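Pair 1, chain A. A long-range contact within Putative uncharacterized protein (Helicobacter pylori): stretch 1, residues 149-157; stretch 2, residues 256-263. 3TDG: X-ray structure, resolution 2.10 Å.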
# COMPACT_ATOMS: atom_id res chain seq x y z
N LYS A 149 -33.56 9.51 13.27
CA LYS A 149 -32.31 10.26 13.11
C LYS A 149 -31.26 9.73 14.10
O LYS A 149 -31.36 9.97 15.30
CB LYS A 149 -32.56 11.76 13.25
CG LYS A 149 -33.54 12.34 12.20
CD LYS A 149 -33.73 13.86 12.39
CE LYS A 149 -35.16 14.29 12.04
NZ LYS A 149 -35.47 15.69 12.49
N ILE A 150 -30.29 9.00 13.58
CA ILE A 150 -29.35 8.24 14.41
C ILE A 150 -28.05 9.00 14.68
O ILE A 150 -27.31 9.33 13.75
CB ILE A 150 -29.03 6.84 13.81
CG1 ILE A 150 -30.31 6.02 13.63
CG2 ILE A 150 -28.02 6.08 14.68
CD1 ILE A 150 -30.93 5.48 14.91
N LEU A 151 -27.78 9.25 15.97
CA LEU A 151 -26.51 9.84 16.41
C LEU A 151 -25.68 8.86 17.24
O LEU A 151 -26.08 8.50 18.34
CB LEU A 151 -26.77 11.11 17.21
CG LEU A 151 -25.60 11.85 17.88
CD1 LEU A 151 -24.54 12.27 16.87
CD2 LEU A 151 -26.15 13.05 18.60
N TYR A 152 -24.55 8.43 16.70
CA TYR A 152 -23.61 7.63 17.45
C TYR A 152 -22.69 8.53 18.28
O TYR A 152 -22.16 9.52 17.77
CB TYR A 152 -22.75 6.80 16.50
CG TYR A 152 -23.36 5.49 16.10
CD1 TYR A 152 -23.26 4.37 16.94
CD2 TYR A 152 -24.05 5.35 14.89
CE1 TYR A 152 -23.81 3.15 16.58
CE2 TYR A 152 -24.62 4.13 14.52
CZ TYR A 152 -24.49 3.03 15.36
OH TYR A 152 -25.05 1.81 15.02
N ILE A 153 -22.51 8.18 19.55
CA ILE A 153 -21.58 8.87 20.44
C ILE A 153 -20.59 7.88 21.06
O ILE A 153 -20.96 7.07 21.90
CB ILE A 153 -22.35 9.63 21.55
CG1 ILE A 153 -23.38 10.58 20.93
CG2 ILE A 153 -21.35 10.39 22.48
CD1 ILE A 153 -24.15 11.39 21.91
N VAL A 154 -19.33 7.93 20.63
CA VAL A 154 -18.29 7.09 21.22
C VAL A 154 -17.73 7.86 22.42
O VAL A 154 -17.34 9.02 22.28
CB VAL A 154 -17.20 6.71 20.22
CG1 VAL A 154 -16.14 5.79 20.87
CG2 VAL A 154 -17.82 6.03 18.98
N SER A 155 -17.76 7.23 23.59
CA SER A 155 -17.59 7.92 24.86
C SER A 155 -16.86 7.03 25.89
O SER A 155 -17.16 5.83 26.00
CB SER A 155 -18.95 8.33 25.40
OG SER A 155 -18.85 9.05 26.63
N ASP A 156 -15.92 7.64 26.61
CA ASP A 156 -15.14 6.96 27.64
C ASP A 156 -15.62 7.50 29.00
O ASP A 156 -15.72 8.71 29.18
CB ASP A 156 -13.65 7.23 27.43
CG ASP A 156 -12.75 6.39 28.34
OD1 ASP A 156 -12.05 5.50 27.81
OD2 ASP A 156 -12.74 6.61 29.59
N PRO A 157 -15.95 6.61 29.95
CA PRO A 157 -16.48 7.05 31.23
C PRO A 157 -15.45 7.69 32.20
O PRO A 157 -15.85 8.19 33.25
CB PRO A 157 -17.10 5.78 31.83
CG PRO A 157 -16.44 4.64 31.12
CD PRO A 157 -15.73 5.15 29.90
N GLY A 256 -10.14 9.67 18.82
CA GLY A 256 -10.40 10.15 20.18
C GLY A 256 -11.87 10.28 20.54
O GLY A 256 -12.76 10.01 19.71
N VAL A 257 -12.12 10.69 21.77
CA VAL A 257 -13.47 10.78 22.30
C VAL A 257 -13.67 12.16 22.96
O VAL A 257 -12.70 12.80 23.32
CB VAL A 257 -13.76 9.66 23.32
CG1 VAL A 257 -13.67 8.25 22.65
CG2 VAL A 257 -12.82 9.76 24.53
N PRO A 258 -14.93 12.61 23.10
CA PRO A 258 -16.15 12.01 22.56
C PRO A 258 -16.16 12.15 21.03
O PRO A 258 -15.82 13.20 20.50
CB PRO A 258 -17.28 12.83 23.19
CG PRO A 258 -16.64 14.13 23.61
CD PRO A 258 -15.21 13.82 23.90
N PHE A 259 -16.53 11.08 20.34
CA PHE A 259 -16.66 11.09 18.89
C PHE A 259 -18.15 11.00 18.54
O PHE A 259 -18.82 10.02 18.91
CB PHE A 259 -15.87 9.93 18.29
CG PHE A 259 -15.89 9.87 16.79
CD1 PHE A 259 -14.83 10.39 16.06
CD2 PHE A 259 -16.96 9.28 16.11
CE1 PHE A 259 -14.83 10.34 14.66
CE2 PHE A 259 -16.97 9.22 14.72
CZ PHE A 259 -15.90 9.76 13.99
N LEU A 260 -18.68 12.01 17.87
CA LEU A 260 -20.07 11.96 17.44
C LEU A 260 -20.16 11.69 15.93
O LEU A 260 -19.34 12.18 15.14
CB LEU A 260 -20.81 13.24 17.81
CG LEU A 260 -21.23 13.46 19.27
CD1 LEU A 260 -20.03 13.51 20.22
CD2 LEU A 260 -22.04 14.75 19.38
N TYR A 261 -21.14 10.89 15.53
CA TYR A 261 -21.32 10.55 14.12
C TYR A 261 -22.80 10.40 13.81
O TYR A 261 -23.50 9.54 14.38
CB TYR A 261 -20.55 9.27 13.77
CG TYR A 261 -20.68 8.80 12.33
CD1 TYR A 261 -20.27 9.61 11.26
CD2 TYR A 261 -21.20 7.54 12.04
CE1 TYR A 261 -20.40 9.17 9.92
CE2 TYR A 261 -21.33 7.09 10.73
CZ TYR A 261 -20.93 7.90 9.67
OH TYR A 261 -21.06 7.44 8.38
N HIS A 262 -23.29 11.29 12.94
CA HIS A 262 -24.64 11.18 12.38
C HIS A 262 -24.64 10.09 11.33
O HIS A 262 -23.92 10.19 10.34
CB HIS A 262 -25.10 12.51 11.78
CG HIS A 262 -25.43 13.55 12.80
ND1 HIS A 262 -26.65 13.61 13.44
CD2 HIS A 262 -24.67 14.55 13.32
CE1 HIS A 262 -26.64 14.61 14.30
NE2 HIS A 262 -25.45 15.19 14.25
N TYR A 263 -25.42 9.03 11.58
CA TYR A 263 -25.55 7.90 10.66
C TYR A 263 -26.79 8.07 9.79
O TYR A 263 -27.04 9.15 9.24
CB TYR A 263 -25.65 6.59 11.45
CG TYR A 263 -25.58 5.31 10.63
CD1 TYR A 263 -24.50 4.42 10.78
CD2 TYR A 263 -26.60 4.97 9.71
CE1 TYR A 263 -24.43 3.24 10.05
CE2 TYR A 263 -26.53 3.78 8.97
CZ TYR A 263 -25.44 2.92 9.14
OH TYR A 263 -25.35 1.75 8.42
O HOH W 1 -28.80 11.87 13.05

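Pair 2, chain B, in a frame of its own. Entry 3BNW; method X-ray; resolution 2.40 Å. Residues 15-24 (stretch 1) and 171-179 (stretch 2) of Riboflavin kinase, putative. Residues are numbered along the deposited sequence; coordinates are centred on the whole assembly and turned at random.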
# COMPACT_ATOMS: atom_id res chain seq x y z
N PHE B 15 4.37 6.95 14.33
CA PHE B 15 4.38 6.40 12.99
C PHE B 15 4.96 7.41 12.01
O PHE B 15 4.45 8.52 11.88
CB PHE B 15 2.96 6.01 12.53
CG PHE B 15 2.94 5.29 11.21
CD1 PHE B 15 3.03 3.91 11.17
CD2 PHE B 15 2.87 5.99 10.02
CE1 PHE B 15 3.04 3.24 9.96
CE2 PHE B 15 2.88 5.33 8.80
CZ PHE B 15 2.96 3.95 8.78
N GLN B 16 6.02 7.01 11.32
CA GLN B 16 6.66 7.85 10.31
C GLN B 16 6.08 7.55 8.92
O GLN B 16 6.29 6.46 8.38
CB GLN B 16 8.18 7.61 10.33
CG GLN B 16 8.95 8.22 9.15
CD GLN B 16 8.88 9.74 9.09
OE1 GLN B 16 9.34 10.43 10.01
NE2 GLN B 16 8.32 10.27 8.01
N PRO B 17 5.36 8.53 8.32
CA PRO B 17 4.86 8.30 6.97
C PRO B 17 5.99 8.31 5.95
O PRO B 17 7.04 8.90 6.19
CB PRO B 17 3.92 9.49 6.72
CG PRO B 17 3.72 10.13 8.03
CD PRO B 17 4.96 9.85 8.81
N PHE B 18 5.77 7.66 4.81
CA PHE B 18 6.78 7.57 3.78
C PHE B 18 6.17 7.39 2.41
O PHE B 18 4.96 7.27 2.26
CB PHE B 18 7.75 6.41 4.08
CG PHE B 18 7.12 5.05 4.02
CD1 PHE B 18 7.01 4.36 2.82
CD2 PHE B 18 6.64 4.45 5.18
CE1 PHE B 18 6.43 3.11 2.76
CE2 PHE B 18 6.06 3.19 5.13
CZ PHE B 18 5.95 2.52 3.91
N PHE B 19 7.04 7.40 1.40
CA PHE B 19 6.68 7.22 0.01
C PHE B 19 7.41 5.99 -0.51
O PHE B 19 8.56 5.73 -0.13
CB PHE B 19 7.08 8.47 -0.78
CG PHE B 19 6.90 8.33 -2.27
CD1 PHE B 19 7.99 8.11 -3.10
CD2 PHE B 19 5.63 8.45 -2.84
CE1 PHE B 19 7.82 7.99 -4.48
CE2 PHE B 19 5.46 8.34 -4.21
CZ PHE B 19 6.56 8.11 -5.03
N LEU B 20 6.76 5.22 -1.38
CA LEU B 20 7.36 4.02 -1.94
C LEU B 20 6.95 3.87 -3.39
O LEU B 20 5.76 3.96 -3.72
CB LEU B 20 6.94 2.78 -1.14
CG LEU B 20 7.54 1.42 -1.52
CD1 LEU B 20 9.06 1.46 -1.61
CD2 LEU B 20 7.10 0.34 -0.51
N ARG B 21 7.93 3.67 -4.26
CA ARG B 21 7.68 3.47 -5.69
C ARG B 21 8.34 2.17 -6.13
O ARG B 21 9.52 1.95 -5.83
CB ARG B 21 8.23 4.65 -6.52
CG ARG B 21 8.06 4.48 -8.04
CD ARG B 21 8.58 5.70 -8.82
NE ARG B 21 9.99 5.99 -8.53
CZ ARG B 21 10.44 7.08 -7.91
NH1 ARG B 21 9.61 8.03 -7.48
NH2 ARG B 21 11.74 7.23 -7.71
N GLY B 22 7.60 1.33 -6.84
CA GLY B 22 8.13 0.06 -7.32
C GLY B 22 7.17 -0.63 -8.28
O GLY B 22 6.00 -0.26 -8.36
N LYS B 23 7.68 -1.63 -9.00
CA LYS B 23 6.87 -2.38 -9.96
C LYS B 23 6.00 -3.46 -9.29
O LYS B 23 6.39 -4.04 -8.27
CB LYS B 23 7.75 -3.02 -11.04
CG LYS B 23 8.46 -2.00 -11.92
CD LYS B 23 8.67 -2.52 -13.33
CE LYS B 23 9.57 -1.58 -14.12
NZ LYS B 23 9.51 -1.84 -15.59
N VAL B 24 4.84 -3.72 -9.88
CA VAL B 24 3.94 -4.77 -9.42
C VAL B 24 4.45 -6.12 -9.94
O VAL B 24 4.57 -6.31 -11.15
CB VAL B 24 2.49 -4.54 -9.90
CG1 VAL B 24 1.56 -5.63 -9.38
CG2 VAL B 24 1.99 -3.16 -9.46
N THR B 171 14.73 5.73 -10.96
CA THR B 171 15.14 4.87 -9.85
C THR B 171 13.96 4.04 -9.34
O THR B 171 13.02 4.58 -8.76
CB THR B 171 15.73 5.71 -8.68
OG1 THR B 171 16.86 6.45 -9.15
CG2 THR B 171 16.15 4.82 -7.51
N ILE B 172 14.03 2.73 -9.56
CA ILE B 172 13.05 1.78 -9.01
C ILE B 172 13.77 0.57 -8.41
O ILE B 172 14.68 0.02 -9.04
CB ILE B 172 12.02 1.28 -10.07
CG1 ILE B 172 12.67 1.22 -11.47
CG2 ILE B 172 10.78 2.17 -10.08
CD1 ILE B 172 11.87 0.43 -12.49
N PRO B 173 13.39 0.16 -7.19
CA PRO B 173 12.44 0.84 -6.31
C PRO B 173 13.00 2.14 -5.70
O PRO B 173 14.19 2.43 -5.84
CB PRO B 173 12.18 -0.20 -5.21
CG PRO B 173 13.42 -1.01 -5.16
CD PRO B 173 13.90 -1.08 -6.58
N TYR B 174 12.13 2.90 -5.05
CA TYR B 174 12.53 4.12 -4.36
C TYR B 174 11.69 4.34 -3.09
O TYR B 174 10.47 4.17 -3.11
CB TYR B 174 12.39 5.34 -5.29
CG TYR B 174 12.83 6.62 -4.64
CD1 TYR B 174 11.90 7.52 -4.12
CD2 TYR B 174 14.18 6.91 -4.49
CE1 TYR B 174 12.31 8.69 -3.50
CE2 TYR B 174 14.60 8.07 -3.87
CZ TYR B 174 13.66 8.96 -3.38
OH TYR B 174 14.09 10.11 -2.76
N PHE B 175 12.36 4.72 -2.01
CA PHE B 175 11.72 4.99 -0.72
C PHE B 175 12.07 6.41 -0.27
O PHE B 175 13.20 6.85 -0.45
CB PHE B 175 12.20 3.97 0.32
CG PHE B 175 11.75 4.26 1.74
CD1 PHE B 175 12.43 5.19 2.52
CD2 PHE B 175 10.67 3.60 2.29
CE1 PHE B 175 12.02 5.46 3.82
CE2 PHE B 175 10.26 3.86 3.60
CZ PHE B 175 10.94 4.80 4.36
N GLU B 176 11.10 7.12 0.32
CA GLU B 176 11.35 8.45 0.91
C GLU B 176 10.45 8.79 2.10
O GLU B 176 9.24 8.61 2.05
CB GLU B 176 11.20 9.54 -0.17
CG GLU B 176 11.27 10.95 0.40
CD GLU B 176 11.43 12.04 -0.64
OE1 GLU B 176 11.74 11.73 -1.81
OE2 GLU B 176 11.25 13.22 -0.28
N ASP B 177 11.04 9.34 3.16
CA ASP B 177 10.29 9.80 4.34
C ASP B 177 9.57 11.13 4.11
O ASP B 177 10.06 11.99 3.38
CB ASP B 177 11.23 9.96 5.55
CG ASP B 177 11.47 8.67 6.30
OD1 ASP B 177 10.51 7.88 6.46
OD2 ASP B 177 12.62 8.43 6.74
N LEU B 178 8.41 11.30 4.75
CA LEU B 178 7.62 12.53 4.68
C LEU B 178 7.68 13.31 6.01
O LEU B 178 7.59 12.71 7.08
CB LEU B 178 6.16 12.21 4.34
CG LEU B 178 5.80 12.12 2.84
CD1 LEU B 178 6.84 11.35 2.05
CD2 LEU B 178 4.41 11.50 2.66
N PRO B 179 7.81 14.65 5.94
CA PRO B 179 7.96 15.46 7.15
C PRO B 179 6.63 15.72 7.88
O PRO B 179 6.62 16.26 8.99
CB PRO B 179 8.53 16.78 6.62
CG PRO B 179 7.97 16.89 5.24
CD PRO B 179 7.81 15.48 4.72

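The sharpest difference lies at the matched positions V154(A) and R21(B): pair 1 places a short valine there, pair 2 an arginine that reaches past its own rung to the start of the second stretch. R21(B) NH2 donates to T171(B) O at 3.1 Å, and R21(B) NE adds a weak bond to T171(B) O at 3.3 Å, so one carbonyl receives two donors of the same guanidinium. The face of that group lies against Y174(B), with R21(B) NH2 3.1 Å from Y174(B) CB. The V154(A) side chain makes only apolar contacts, V154(A) CB to F259(A) CB at 4.0 Å and V154(A) CG1 to V257(A) CG1 at 3.9 Å; the latter has its counterpart in R21(B) CG to I172(B) CG2 at 4.1 Å.

Around this difference the backbones are nearly the same. Both pairs are antiparallel strands, and 14 central residues superpose at 0.7 Å RMSD. Four bridges match: L151(A)-H262(A) with F18(B)-D177(B), Y152(A)-Y261(A) with F19(B)-E176(B), I153(A)-L260(A) with L20(B)-F175(B), and V154(A)-F259(A) with R21(B)-Y174(B). The second and fourth are hydrogen-bonded in both directions. In pair 1, Y152(A) N donates to Y261(A) O at 2.8 Å and V154(A) N to F259(A) O at 2.8 Å; in pair 2, F19(B) N donates to E176(B) O at 2.6 Å and R21(B) N to Y174(B) O at 2.8 Å. One further backbone bond continues the ladder, from Y263(A) N to I150(A) O at 2.9 Å and from L178(B) N to P17(B) O at 3.1 Å. Before the second strand, P258(A) and P173(B) coincide, each preceded by a cis peptide bond.

On the face carrying L151(A) and H262(A), an aliphatic group covers an aromatic ring: L151(A) CD1 sits 4.0 Å from the centroid of the H262(A) ring, almost on its normal. At the matched pair, F18(B) turns instead to F175(B), its diagonal neighbour on the same face. F18(B) CD1 and F175(B) CE2 approach to 3.4 Å, but the near-parallel rings are slid apart and barely overlap. The equivalent diagonal in pair 1 is smaller and aliphatic, L151(A) CD1 to L260(A) CB at 4.0 Å.

On the other face, Y152(A) and F19(B) match in backbone while their rings diverge: chi1 is m in Y152(A) and t in F19(B). The Y152(A) ring lies beside the C-terminal end of stretch 2, bringing Y152(A) CE2 within 3.8 Å of Y263(A) CD1. The F19(B) ring runs the other way, edge to edge with Y174(B), F19(B) CD1 to Y174(B) CD1 at 4.1 Å. L178(B), at the position matched to Y263(A), still reaches F19(B) through L178(B) CD1, 4.0 Å from F19(B) CB.

At this end pair 2 adds a side-chain bond, Q16(B) NE2 to L178(B) O at 2.7 Å, whereas K149(A) at the matched position starts sideways, its end leads away, and it makes no contact with stretch 2. Pair 1 has a water there, 2.8 Å from H262(A) ND1 and weakly bonded to I150(A) O at 3.0 Å.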